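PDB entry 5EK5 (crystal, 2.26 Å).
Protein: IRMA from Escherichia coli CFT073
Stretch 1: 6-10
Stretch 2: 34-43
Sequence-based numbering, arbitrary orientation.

Stretch 1, residues 6-10: QRYIS
Stretch 2 34-43: GNDEGFGPLT

The two stretches of this IRMA chain meet in a small side-chain sandwich, with the ring of Phe 39 held between the guanidinium of Arg 7 on one face and the methyl end of Ile 9 on the opposite face, and a single hydrogen bond joining them. The contact buries 363 Å², both sides summed, most of it on Arg 7, Phe 39 and Ile 9. Residues 7-10 run extended, with Arg 7 at phi/psi -93/177, Tyr 8 at -126/130 and Ile 9 at -133/110, the strand being entered at Ile 9; Gln 6 has psi -88°. Stretch 2 is loop through Pro 41 and becomes strand at Leu 42 (-107/146). The backbones stay well apart: the CA atoms of Arg 7 and Glu 37 are 7.1 Å apart, those of Tyr 8 and Asn 35 7.5 Å, so side chains fill the gap.

Arg 7 points its CA-to-CB bond toward stretch 2 and extends as m, t, m with chi4 at 175°. Its guanidinium lies flat on the Phe 39 ring, centres 3.8 Å apart and planes at 12°, with Arg 7 CZ 3.2 Å from Phe 39 CE1. Arg 7 CD adds a CH-pi contact, 3.9 Å from the Phe 39 ring centroid. Stacking leaves the guanidinium edge free for polar partners: Arg 7 NH1 donates to Gly 38 O at 3.2 Å and 161°, near the guanidinium plane. Within stretch 1, Arg 7 NH2 makes a weak hydrogen bond to Gln 6 OE1 (3.0 Å, 121°). Glu 37, modelled only to CB, directs its CA-to-CB bond toward stretch 1 and sets CB 4.3 Å from Arg 7 CG.

Phe 39 (-138/142) leaves its backbone sideways, but chi1 -81° and chi2 -88° bring the ring nearer to stretch 1. A flat aromatic suits this buried place because it offers two faces, one to a planar cation and one to an aliphatic chain. Ile 9, m,t, with its CA-to-CB bond toward stretch 2, supplies the latter: its CD1 sits 3.6 Å from the Phe 39 centroid, 16° off the ring normal, and its CG1 is 3.5 Å from Phe 39 CE2. Ile 9 CD1 also reaches Leu 42 CD1 at 3.8 Å; Leu 42 is m,t, and this apolar pair extends the buried patch to the start of the strand in stretch 2.

Tyr 8 and Asn 35 make a looser contact. The CA-to-CB bond of Tyr 8 (chi1 176°, chi2 80°) points sideways, its CB 4.3 Å from Asn 35 ND2; Asn 35 has chi1 -56°.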

ATOM      1  N   GLN B   6       7.650  20.639  -1.118  1.00 87.80           N
ATOM      2  CA  GLN B   6       8.814  20.557  -1.998  1.00 90.10           C
ATOM      3  C   GLN B   6       8.912  19.219  -2.738  1.00 86.97           C
ATOM      4  O   GLN B   6       8.412  19.082  -3.854  1.00 86.00           O
ATOM      5  CB  GLN B   6      10.102  20.810  -1.204  1.00 91.39           C
ATOM      6  CG  GLN B   6      10.209  20.041   0.109  1.00 85.12           C
ATOM      7  CD  GLN B   6      11.634  19.609   0.411  1.00 86.29           C
ATOM      8  OE1 GLN B   6      12.304  19.011  -0.431  1.00 88.75           O
ATOM      9  NE2 GLN B   6      12.103  19.909   1.613  1.00 85.69           N
ATOM     10  N   ARG B   7       9.556  18.241  -2.107  1.00 85.53           N
ATOM     11  CA  ARG B   7       9.744  16.909  -2.669  1.00 77.33           C
ATOM     12  C   ARG B   7       8.606  16.034  -2.193  1.00 69.93           C
ATOM     13  O   ARG B   7       7.773  16.486  -1.418  1.00 71.59           O
ATOM     14  CB  ARG B   7      11.101  16.314  -2.254  1.00 72.62           C
ATOM     15  CG  ARG B   7      12.322  16.931  -2.928  1.00 75.47           C
ATOM     16  CD  ARG B   7      13.625  16.581  -2.190  1.00 75.78           C
ATOM     17  NE  ARG B   7      13.687  17.313  -0.922  1.00 78.11           N
ATOM     18  CZ  ARG B   7      14.628  17.180   0.013  1.00 78.05           C
ATOM     19  NH1 ARG B   7      15.645  16.351  -0.159  1.00 76.28           N
ATOM     20  NH2 ARG B   7      14.552  17.893   1.129  1.00 78.70           N
ATOM     21  N   TYR B   8       8.570  14.789  -2.649  1.00 65.34           N
ATOM     22  CA  TYR B   8       7.466  13.895  -2.323  1.00 62.63           C
ATOM     23  C   TYR B   8       7.984  12.591  -1.726  1.00 61.40           C
ATOM     24  O   TYR B   8       8.891  11.960  -2.273  1.00 54.70           O
ATOM     25  CB  TYR B   8       6.639  13.611  -3.580  1.00 62.55           C
ATOM     26  CG  TYR B   8       5.509  12.613  -3.419  1.00 63.73           C
ATOM     27  CD1 TYR B   8       4.292  12.985  -2.863  1.00 64.27           C
ATOM     28  CD2 TYR B   8       5.666  11.297  -3.831  1.00 62.39           C
ATOM     29  CE1 TYR B   8       3.255  12.069  -2.737  1.00 56.70           C
ATOM     30  CE2 TYR B   8       4.644  10.376  -3.700  1.00 57.92           C
ATOM     31  CZ  TYR B   8       3.442  10.763  -3.153  1.00 55.50           C
ATOM     32  OH  TYR B   8       2.432   9.836  -3.032  1.00 56.67           O
ATOM     33  N   ILE B   9       7.412  12.205  -0.587  1.00 58.32           N
ATOM     34  CA  ILE B   9       7.605  10.869  -0.036  1.00 50.77           C
ATOM     35  C   ILE B   9       6.274  10.278   0.391  1.00 49.31           C
ATOM     36  O   ILE B   9       5.682  10.707   1.382  1.00 49.54           O
ATOM     37  CB  ILE B   9       8.537  10.867   1.194  1.00 49.29           C
ATOM     38  CG1 ILE B   9       9.901  11.453   0.849  1.00 52.69           C
ATOM     39  CG2 ILE B   9       8.695   9.453   1.743  1.00 48.86           C
ATOM     40  CD1 ILE B   9      10.764  11.708   2.058  1.00 52.38           C
ATOM     41  N   SER B  10       5.813   9.276  -0.344  1.00 48.94           N
ATOM     42  CA  SER B  10       4.705   8.473   0.122  1.00 48.52           C
ATOM     43  C   SER B  10       5.287   7.489   1.122  1.00 45.00           C
ATOM     44  O   SER B  10       6.408   7.008   0.953  1.00 42.33           O
ATOM     45  CB  SER B  10       4.011   7.754  -1.031  1.00 54.36           C
ATOM     46  OG  SER B  10       4.797   6.670  -1.489  1.00 58.60           O
ATOM     47  N   GLY B  34       8.712   8.451  -8.308  1.00 79.17           N
ATOM     48  CA  GLY B  34       9.410   8.503  -9.575  1.00 82.77           C
ATOM     49  C   GLY B  34       9.920   9.896  -9.884  1.00 87.88           C
ATOM     50  O   GLY B  34      10.528  10.121 -10.934  1.00 88.37           O
ATOM     51  N   ASN B  35       9.660  10.836  -8.980  1.00 90.19           N
ATOM     52  CA  ASN B  35      10.302  12.138  -9.045  1.00 94.26           C
ATOM     53  C   ASN B  35      11.733  11.822  -8.688  1.00 95.60           C
ATOM     54  O   ASN B  35      11.986  11.434  -7.556  1.00100.04           O
ATOM     55  CB  ASN B  35       9.711  13.131  -8.042  1.00 96.73           C
ATOM     56  CG  ASN B  35       8.221  13.302  -8.198  1.00 90.96           C
ATOM     57  OD1 ASN B  35       7.750  14.259  -8.806  1.00 96.40           O
ATOM     58  ND2 ASN B  35       7.464  12.374  -7.627  1.00 81.74           N
ATOM     59  N   ASP B  36      12.694  11.970  -9.588  1.00 91.80           N
ATOM     60  CA  ASP B  36      14.022  11.554  -9.157  1.00 90.11           C
ATOM     61  C   ASP B  36      14.881  12.718  -8.642  1.00 93.89           C
ATOM     62  O   ASP B  36      16.063  12.856  -8.962  1.00 98.08           O
ATOM     63  CB  ASP B  36      14.717  10.745 -10.254  1.00 90.91           C
ATOM     64  CG  ASP B  36      13.980   9.427 -10.555  1.00 86.69           C
ATOM     65  OD1 ASP B  36      13.770   8.615  -9.619  1.00 87.47           O
ATOM     66  OD2 ASP B  36      13.647   9.175 -11.734  1.00 82.69           O
ATOM     67  N   GLU B  37      14.224  13.559  -7.847  1.00 93.58           N
ATOM     68  CA  GLU B  37      14.871  14.452  -6.893  1.00 94.41           C
ATOM     69  C   GLU B  37      14.936  13.669  -5.586  1.00 84.85           C
ATOM     70  O   GLU B  37      13.902  13.419  -4.963  1.00 82.90           O
ATOM     71  CB  GLU B  37      14.086  15.750  -6.705  1.00 98.55           C
ATOM     72  N   GLY B  38      16.133  13.265  -5.172  1.00 83.84           N
ATOM     73  CA  GLY B  38      16.247  12.363  -4.038  1.00 79.52           C
ATOM     74  C   GLY B  38      16.318  12.924  -2.629  1.00 79.73           C
ATOM     75  O   GLY B  38      16.035  14.095  -2.381  1.00 81.68           O
ATOM     76  N   PHE B  39      16.703  12.052  -1.702  1.00 76.80           N
ATOM     77  CA  PHE B  39      16.825  12.381  -0.291  1.00 74.57           C
ATOM     78  C   PHE B  39      18.081  11.767   0.290  1.00 74.71           C
ATOM     79  O   PHE B  39      18.467  10.658  -0.077  1.00 74.71           O
ATOM     80  CB  PHE B  39      15.616  11.877   0.498  1.00 70.12           C
ATOM     81  CG  PHE B  39      14.417  12.766   0.418  1.00 73.43           C
ATOM     82  CD1 PHE B  39      14.263  13.796   1.329  1.00 78.94           C
ATOM     83  CD2 PHE B  39      13.449  12.581  -0.553  1.00 72.07           C
ATOM     84  CE1 PHE B  39      13.164  14.622   1.283  1.00 80.15           C
ATOM     85  CE2 PHE B  39      12.345  13.413  -0.611  1.00 71.61           C
ATOM     86  CZ  PHE B  39      12.205  14.436   0.314  1.00 73.37           C
ATOM     87  N   GLY B  40      18.727  12.503   1.186  1.00 74.11           N
ATOM     88  CA  GLY B  40      19.786  11.952   2.006  1.00 76.92           C
ATOM     89  C   GLY B  40      19.170  11.099   3.098  1.00 72.77           C
ATOM     90  O   GLY B  40      17.944  11.031   3.207  1.00 65.53           O
ATOM     91  N   PRO B  41      20.014  10.441   3.908  1.00 75.88           N
ATOM     92  CA  PRO B  41      19.577   9.670   5.079  1.00 72.13           C
ATOM     93  C   PRO B  41      18.564  10.426   5.941  1.00 68.49           C
ATOM     94  O   PRO B  41      18.812  11.572   6.314  1.00 69.93           O
ATOM     95  CB  PRO B  41      20.880   9.436   5.845  1.00 74.64           C
ATOM     96  CG  PRO B  41      21.934   9.438   4.791  1.00 78.21           C
ATOM     97  CD  PRO B  41      21.474  10.380   3.714  1.00 77.77           C
ATOM     98  N   LEU B  42      17.435   9.790   6.246  1.00 57.89           N
ATOM     99  CA  LEU B  42      16.396  10.419   7.057  1.00 57.35           C
ATOM    100  C   LEU B  42      16.300   9.866   8.473  1.00 56.84           C
ATOM    101  O   LEU B  42      16.513   8.676   8.704  1.00 54.63           O
ATOM    102  CB  LEU B  42      15.032  10.287   6.373  1.00 55.55           C
ATOM    103  CG  LEU B  42      14.898  10.915   4.986  1.00 55.43           C
ATOM    104  CD1 LEU B  42      13.513  10.664   4.418  1.00 53.54           C
ATOM    105  CD2 LEU B  42      15.179  12.404   5.062  1.00 57.48           C
ATOM    106  N   THR B  43      15.969  10.740   9.417  1.00 60.41           N
ATOM    107  CA  THR B  43      15.647  10.314  10.774  1.00 60.67           C
ATOM    108  C   THR B  43      14.212  10.688  11.114  1.00 58.86           C
ATOM    109  O   THR B  43      13.880  11.869  11.219  1.00 65.51           O
ATOM    110  CB  THR B  43      16.587  10.946  11.813  1.00 55.80           C
ATOM    111  OG1 THR B  43      17.930  10.512  11.568  1.00 65.53           O
ATOM    112  CG2 THR B  43      16.177  10.539  13.217  1.00 54.08           C
TER